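PDB 4Q9D: benzoylformate decarboxylase from Mycobacterium smegmatis, which belongs to the thiamine pyrophosphate-dependent enzyme family and holds a magnesium ion in its C-terminal cofactor-binding domain. Local coordinates for residues A194-I197 against N198-K201. Sequence-based numbering, arbitrary orientation.
Sequences AERI and NAAK
Asn198 N bonds to Ala194 O at 2.9 Å with an N-H...O angle of 153°, a regular i to i+4 helical bond near the C-terminal end of helix 187-199. One residue on, the pattern weakens: Ala199 N reaches Glu195 O at 3.2 Å and adds only a weak second bond to Arg196 O. Ala200 N bonds to Ile197 O at 3.1 Å, its donor standing above the carbonyl plane, 67° out of it. This i to i+3 bond, with the extended backbone of Ala200, is consistent with the chain leaving the helix around here.

The side chains divide into a packed and a loose side. Ala194, Ile197 and Ala200 form the buried one, where Ile197 CB lies 3.2 Å from Asn198 N; Glu195 and Ala199 are exposed. Asn198 stands between: its CG, placed beside its own backbone N, comes back over the preceding turn to 3.3 Å from Ala194 O, and OD1 is taken by the backbone N of Asp330. Glu195 OE1 stays 4.0 Å from Asn198 ND2, too long for a hydrogen bond; the carboxylate and amide planes are turned 81° to each other. Arg196, bent at its second torsion, runs alongside the helix end, where Ala200 N lies at the guanidinium edge, 3.9 Å from NH1; its NH2 forms a salt bridge with Asp294.

Within the Rossmann-like central domain, this helix end leads towards strand 203-207. Ile197 packs on Leu269 and Val271 of strand 269-273 and Leu296 of strand 294-299, while Ala194 meets Leu325 and Leu328 of helix 318-328.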
loop_
_atom_site.group_PDB
_atom_site.type_symbol
_atom_site.label_atom_id
_atom_site.label_comp_id
_atom_site.label_asym_id
_atom_site.label_seq_id
_atom_site.Cartn_x
_atom_site.Cartn_y
_atom_site.Cartn_z
ATOM N N ALA B 194 -12.450 1.617 -38.472
ATOM C CA ALA B 194 -13.519 1.402 -39.443
ATOM C C ALA B 194 -12.949 0.969 -40.786
ATOM O O ALA B 194 -13.508 0.103 -41.447
ATOM C CB ALA B 194 -14.357 2.665 -39.617
ATOM N N GLU B 195 -11.841 1.577 -41.190
ATOM C CA GLU B 195 -11.206 1.196 -42.437
ATOM C C GLU B 195 -10.742 -0.254 -42.364
ATOM O O GLU B 195 -10.849 -0.987 -43.338
ATOM C CB GLU B 195 -10.018 2.109 -42.766
ATOM C CG GLU B 195 -10.383 3.436 -43.422
ATOM C CD GLU B 195 -11.196 3.262 -44.718
ATOM O OE1 GLU B 195 -11.002 2.250 -45.445
ATOM O OE2 GLU B 195 -12.049 4.137 -45.000
ATOM N N ARG B 196 -10.213 -0.665 -41.215
ATOM C CA ARG B 196 -9.701 -2.028 -41.077
ATOM C C ARG B 196 -10.883 -3.016 -41.135
ATOM O O ARG B 196 -10.776 -4.121 -41.668
ATOM C CB ARG B 196 -8.945 -2.181 -39.754
ATOM C CG ARG B 196 -8.560 -3.633 -39.410
ATOM C CD ARG B 196 -7.461 -4.116 -40.356
ATOM N NE ARG B 196 -7.133 -5.530 -40.219
ATOM C CZ ARG B 196 -7.811 -6.506 -40.814
ATOM N NH1 ARG B 196 -8.868 -6.204 -41.574
ATOM N NH2 ARG B 196 -7.432 -7.776 -40.653
ATOM N N ILE B 197 -12.004 -2.599 -40.572
ATOM C CA ILE B 197 -13.217 -3.402 -40.561
ATOM C C ILE B 197 -13.754 -3.537 -42.001
ATOM O O ILE B 197 -14.171 -4.611 -42.401
ATOM C CB ILE B 197 -14.266 -2.781 -39.611
ATOM C CG1 ILE B 197 -13.835 -2.944 -38.128
ATOM C CG2 ILE B 197 -15.689 -3.375 -39.837
ATOM C CD1 ILE B 197 -14.733 -2.125 -37.187
ATOM N N ASN B 198 -13.726 -2.452 -42.775
ATOM C CA ASN B 198 -14.231 -2.487 -44.145
ATOM C C ASN B 198 -13.435 -3.475 -44.973
ATOM O O ASN B 198 -13.963 -4.099 -45.885
ATOM C CB ASN B 198 -14.089 -1.127 -44.805
ATOM C CG ASN B 198 -15.088 -0.131 -44.319
ATOM O OD1 ASN B 198 -16.166 -0.472 -43.807
ATOM N ND2 ASN B 198 -14.747 1.138 -44.499
ATOM N N ALA B 199 -12.157 -3.621 -44.629
ATOM C CA ALA B 199 -11.251 -4.478 -45.375
ATOM C C ALA B 199 -11.377 -5.951 -45.025
ATOM O O ALA B 199 -10.860 -6.790 -45.752
ATOM C CB ALA B 199 -9.819 -4.031 -45.159
ATOM N N ALA B 200 -12.007 -6.278 -43.898
ATOM C CA ALA B 200 -12.107 -7.682 -43.506
ATOM C C ALA B 200 -12.974 -8.473 -44.491
ATOM O O ALA B 200 -13.984 -7.977 -44.979
ATOM C CB ALA B 200 -12.685 -7.810 -42.091
ATOM N N LYS B 201 -12.613 -9.723 -44.739
ATOM C CA LYS B 201 -13.463 -10.576 -45.555
ATOM C C LYS B 201 -14.404 -11.375 -44.680
ATOM O O LYS B 201 -15.526 -11.649 -45.074
ATOM C CB LYS B 201 -12.618 -11.549 -46.383
ATOM C CG LYS B 201 -11.557 -10.869 -47.238
ATOM C CD LYS B 201 -12.170 -9.944 -48.256
ATOM C CE LYS B 201 -11.134 -9.464 -49.270
ATOM N NZ LYS B 201 -11.776 -8.605 -50.317
#